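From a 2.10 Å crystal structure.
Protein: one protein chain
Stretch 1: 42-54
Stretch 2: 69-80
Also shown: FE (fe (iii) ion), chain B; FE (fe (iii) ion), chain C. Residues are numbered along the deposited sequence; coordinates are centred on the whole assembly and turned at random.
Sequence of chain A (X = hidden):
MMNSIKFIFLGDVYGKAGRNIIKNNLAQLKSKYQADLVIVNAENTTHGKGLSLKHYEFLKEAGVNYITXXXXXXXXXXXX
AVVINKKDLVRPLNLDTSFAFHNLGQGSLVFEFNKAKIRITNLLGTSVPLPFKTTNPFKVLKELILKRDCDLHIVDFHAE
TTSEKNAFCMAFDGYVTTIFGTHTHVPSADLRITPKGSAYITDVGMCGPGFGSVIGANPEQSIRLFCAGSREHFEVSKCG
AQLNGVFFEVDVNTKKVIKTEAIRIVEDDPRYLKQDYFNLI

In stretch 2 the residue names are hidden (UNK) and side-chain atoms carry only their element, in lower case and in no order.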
# COMPACT_ATOMS: atom_id res chain seq x y z
N ALA A 42 -5.08 -0.93 -0.82
CA ALA A 42 -6.09 -0.90 -1.87
C ALA A 42 -6.71 0.47 -2.11
O ALA A 42 -7.82 0.58 -2.63
CB ALA A 42 -7.20 -1.91 -1.54
N GLU A 43 -5.97 1.52 -1.76
CA GLU A 43 -6.48 2.88 -1.90
C GLU A 43 -6.91 3.36 -3.28
O GLU A 43 -7.60 4.37 -3.38
CB GLU A 43 -5.47 3.87 -1.32
CG GLU A 43 -4.38 4.27 -2.28
CD GLU A 43 -4.08 5.75 -2.22
OE1 GLU A 43 -3.32 6.23 -3.07
OE2 GLU A 43 -4.63 6.44 -1.32
N ASN A 44 -6.49 2.68 -4.35
CA ASN A 44 -6.85 3.08 -5.71
C ASN A 44 -7.69 2.02 -6.43
O ASN A 44 -7.88 2.10 -7.65
CB ASN A 44 -5.59 3.33 -6.54
CG ASN A 44 -4.80 4.54 -6.07
OD1 ASN A 44 -5.20 5.69 -6.28
ND2 ASN A 44 -3.68 4.29 -5.41
N THR A 45 -8.18 1.04 -5.69
CA THR A 45 -8.94 -0.05 -6.28
C THR A 45 -10.10 0.29 -7.22
O THR A 45 -10.10 -0.15 -8.38
CB THR A 45 -9.46 -1.00 -5.19
OG1 THR A 45 -8.36 -1.51 -4.42
CG2 THR A 45 -10.21 -2.17 -5.82
N THR A 46 -11.07 1.05 -6.75
CA THR A 46 -12.25 1.39 -7.54
C THR A 46 -12.12 2.66 -8.39
O THR A 46 -12.11 3.78 -7.88
CB THR A 46 -13.47 1.52 -6.61
OG1 THR A 46 -13.58 0.32 -5.83
CG2 THR A 46 -14.75 1.75 -7.40
N HIS A 47 -12.02 2.47 -9.71
CA HIS A 47 -11.86 3.57 -10.65
C HIS A 47 -10.68 4.47 -10.29
O HIS A 47 -10.71 5.69 -10.49
CB HIS A 47 -13.15 4.39 -10.76
CG HIS A 47 -14.29 3.62 -11.35
ND1 HIS A 47 -15.31 3.09 -10.59
CD2 HIS A 47 -14.54 3.24 -12.62
CE1 HIS A 47 -16.14 2.42 -11.37
NE2 HIS A 47 -15.69 2.49 -12.61
N GLY A 48 -9.63 3.86 -9.74
CA GLY A 48 -8.43 4.60 -9.38
C GLY A 48 -8.48 5.31 -8.03
O GLY A 48 -7.48 5.88 -7.61
N LYS A 49 -9.63 5.27 -7.37
CA LYS A 49 -9.77 5.93 -6.07
C LYS A 49 -10.77 5.27 -5.13
O LYS A 49 -11.95 5.10 -5.45
CB LYS A 49 -10.18 7.40 -6.26
CG LYS A 49 -9.14 8.24 -6.99
CD LYS A 49 -9.53 9.70 -7.04
CE LYS A 49 -10.85 9.90 -7.75
NZ LYS A 49 -11.27 11.33 -7.76
N GLY A 50 -10.29 4.89 -3.95
CA GLY A 50 -11.16 4.28 -2.97
C GLY A 50 -11.48 2.82 -3.23
O GLY A 50 -10.96 2.21 -4.17
N LEU A 51 -12.36 2.27 -2.40
CA LEU A 51 -12.73 0.87 -2.50
C LEU A 51 -14.23 0.63 -2.29
O LEU A 51 -14.77 0.97 -1.23
CB LEU A 51 -11.93 0.08 -1.46
CG LEU A 51 -12.11 -1.43 -1.30
CD1 LEU A 51 -11.64 -2.17 -2.55
CD2 LEU A 51 -11.31 -1.89 -0.08
N SER A 52 -14.89 0.06 -3.29
CA SER A 52 -16.32 -0.24 -3.20
C SER A 52 -16.47 -1.55 -2.42
O SER A 52 -15.50 -2.29 -2.25
CB SER A 52 -16.92 -0.42 -4.61
OG SER A 52 -16.39 -1.58 -5.24
N LEU A 53 -17.68 -1.83 -1.95
CA LEU A 53 -17.93 -3.06 -1.20
C LEU A 53 -17.69 -4.22 -2.15
O LEU A 53 -17.07 -5.22 -1.80
CB LEU A 53 -19.38 -3.12 -0.71
CG LEU A 53 -19.74 -3.94 0.53
CD1 LEU A 53 -21.06 -4.64 0.27
CD2 LEU A 53 -18.66 -4.96 0.87
N LYS A 54 -18.19 -4.07 -3.37
CA LYS A 54 -18.04 -5.08 -4.40
C LYS A 54 -16.56 -5.42 -4.56
O LYS A 54 -16.18 -6.58 -4.53
CB LYS A 54 -18.59 -4.55 -5.74
CG LYS A 54 -18.58 -5.57 -6.87
CD LYS A 54 -18.95 -4.94 -8.22
CE LYS A 54 -17.93 -3.86 -8.61
NZ LYS A 54 -18.19 -3.23 -9.95
N UNK A 69 -4.75 1.53 3.60
CA UNK A 69 -5.19 2.53 2.63
C UNK A 69 -4.29 3.76 2.49
O UNK A 69 -3.07 3.66 2.67
c UNK A 69 -7.12 0.15 0.93
c UNK A 69 -6.63 2.96 2.96
s UNK A 69 -8.15 1.36 1.22
c UNK A 69 -7.66 1.83 2.90
N UNK A 70 -4.88 4.90 2.16
CA UNK A 70 -4.09 6.11 1.97
C UNK A 70 -4.87 7.40 1.88
O UNK A 70 -5.81 7.64 2.65
N UNK A 71 -4.51 8.25 0.93
CA UNK A 71 -5.20 9.53 0.80
C UNK A 71 -6.55 9.47 0.12
O UNK A 71 -7.37 10.35 0.30
o UNK A 71 -3.05 9.01 -1.21
c UNK A 71 -3.70 10.06 -1.18
n UNK A 71 -3.91 10.81 -2.25
c UNK A 71 -4.29 10.56 0.12
N UNK A 72 -6.80 8.41 -0.65
CA UNK A 72 -8.08 8.27 -1.33
C UNK A 72 -9.00 7.28 -0.62
O UNK A 72 -9.93 6.74 -1.21
c UNK A 72 -7.87 10.19 -3.88
c UNK A 72 -7.37 8.96 -3.65
c UNK A 72 -7.86 7.85 -2.78
c UNK A 72 -6.04 9.98 -5.07
n UNK A 72 -7.02 10.81 -4.77
n UNK A 72 -6.22 8.85 -4.41
N UNK A 73 -8.72 7.06 0.66
CA UNK A 73 -9.50 6.13 1.47
C UNK A 73 -11.02 6.36 1.43
O UNK A 73 -11.80 5.41 1.38
c UNK A 73 -9.95 5.28 3.83
o UNK A 73 -7.69 5.81 3.11
c UNK A 73 -9.07 6.20 2.97
N UNK A 74 -11.44 7.62 1.44
CA UNK A 74 -12.86 7.93 1.52
C UNK A 74 -13.59 8.35 0.24
O UNK A 74 -14.68 8.92 0.31
c UNK A 74 -8.33 9.16 5.21
c UNK A 74 -12.72 7.97 4.93
c UNK A 74 -9.29 8.49 5.92
c UNK A 74 -10.57 8.40 5.36
c UNK A 74 -10.89 8.97 4.11
c UNK A 74 -13.04 9.01 2.59
n UNK A 74 -11.71 7.80 5.84
c UNK A 74 -9.89 9.65 3.40
c UNK A 74 -8.61 9.74 3.96
c UNK A 74 -12.27 8.68 3.85
N UNK A 75 -13.02 8.04 -0.91
CA UNK A 75 -13.67 8.46 -2.14
C UNK A 75 -14.96 7.74 -2.55
O UNK A 75 -15.86 8.37 -3.10
c UNK A 75 -14.05 10.80 -6.61
c UNK A 75 -13.13 9.26 -4.47
c UNK A 75 -12.68 8.45 -3.30
c UNK A 75 -14.19 9.41 -6.63
c UNK A 75 -13.73 8.65 -5.56
c UNK A 75 -13.45 11.41 -5.52
c UNK A 75 -12.99 10.64 -4.46
N UNK A 76 -15.06 6.44 -2.30
CA UNK A 76 -16.28 5.71 -2.65
C UNK A 76 -17.32 5.88 -1.54
O UNK A 76 -17.52 4.98 -0.71
n UNK A 76 -16.81 4.52 -5.57
c UNK A 76 -14.98 4.02 -4.06
c UNK A 76 -15.96 4.23 -2.90
o UNK A 76 -14.72 4.92 -6.29
c UNK A 76 -15.50 4.53 -5.40
N UNK A 77 -17.98 7.04 -1.54
CA UNK A 77 -18.98 7.41 -0.54
C UNK A 77 -20.12 6.43 -0.29
O UNK A 77 -20.51 6.20 0.85
c UNK A 77 -19.63 8.74 -0.91
c UNK A 77 -17.81 10.44 -0.75
c UNK A 77 -18.75 9.70 -1.66
n UNK A 77 -18.12 12.37 -2.26
c UNK A 77 -17.12 11.52 -1.55
N UNK A 78 -20.66 5.87 -1.37
CA UNK A 78 -21.79 4.95 -1.26
C UNK A 78 -21.63 3.79 -0.28
O UNK A 78 -22.59 3.42 0.39
c UNK A 78 -23.34 6.51 -3.29
c UNK A 78 -22.15 4.40 -2.65
c UNK A 78 -22.33 5.46 -3.74
c UNK A 78 -22.77 4.81 -5.04
N UNK A 79 -20.43 3.22 -0.19
CA UNK A 79 -20.21 2.09 0.71
C UNK A 79 -19.18 2.34 1.79
O UNK A 79 -18.77 1.40 2.47
c UNK A 79 -20.59 0.56 -1.27
c UNK A 79 -19.73 0.86 -0.08
o UNK A 79 -20.04 0.13 -2.31
o UNK A 79 -21.83 0.72 -1.16
N UNK A 80 -18.74 3.58 1.99
CA UNK A 80 -17.69 3.76 2.99
C UNK A 80 -18.04 3.37 4.42
O UNK A 80 -17.21 2.77 5.10
c UNK A 80 -19.09 6.59 3.27
c UNK A 80 -17.70 6.31 3.76
c UNK A 80 -16.81 7.54 3.65
c UNK A 80 -17.11 5.18 2.95
FE FE B . -2.03 5.36 -4.60
FE FE C . -1.82 7.81 -2.60
O HOH W 1 -13.56 4.54 -0.40
O HOH W 2 -15.89 3.13 0.52
O HOH W 3 -20.41 -1.90 -4.10

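Position 69 carries an unbranched side chain of two carbons, a sulfur and a terminal carbon. That last carbon lies 3.2 Å from A42 CB, and only methionine has a thioether at this point: M69, whose flexible chain brings its end nearer to stretch 1 than its sideways CB suggests.

Position 70 has no side-chain atoms, so it is G70. An ideal CB here would fall 2.5 Å from E43 OE2, a clash, so glycine leaves room for the carboxylate.

At position 71 two carbons end in one oxygen and one nitrogen, making N71. Its OD1 binds the chain C iron at 2.2 Å, the same distance as E43 OE1 from that ion; the shared metal explains why these oxygens lie close.

Position 72 has one carbon and a five-membered ring of three carbons and two nitrogens: H72. The flat ring offers a face to K49 CD, 3.8 Å from its centroid, while H72 N donates to E43 OE2 at 3.0 Å and 169°.

At position 73 one carbon bears an oxygen and a carbon, the pattern of T73. It points away from stretch 1, and its OG1 donates to G70 O at 2.7 Å, bracing the turn from G70 to T73.

Position 74 shows one carbon and fused five- and six-membered rings with a single nitrogen, hence W74, directed away and without contact.

Position 75 is one carbon and a six-carbon ring, F75. K49 NZ sits over its face, 3.5 Å from the centroid, as a cation-pi contact.

Position 76 has three carbons, the third carrying oxygen and nitrogen: Q76. Q76 CG packs 3.6 Å from L51 N, against the backbone where G50 has no side chain; an ideal CB on G50 would be 3.0 Å from Q76 CG.

Position 77 has four carbons in a row ending in nitrogen, K77, and position 78 four carbons forked at the second, L78. Both are exposed and out of reach of stretch 1.

At position 79 two carbons end in two oxygens: D79. Its OD2 accepts from L53 N at 3.1 Å and 177°, using a carboxylate's charge at the start of the helix.

Position 80, four carbons forked at the second, is L80, pointing away.

The contact thus joins iron-linked E43 and N71, K49 lying over two aromatic rings, and D79 bound to L53 N. Water 1 links L51 N with T73 O and Q76 N, and water 2 joins L51 O to Q76 O, bridging backbones that do not bond directly there.

Stretch 2 69-80: MGNHTWFQKLDL
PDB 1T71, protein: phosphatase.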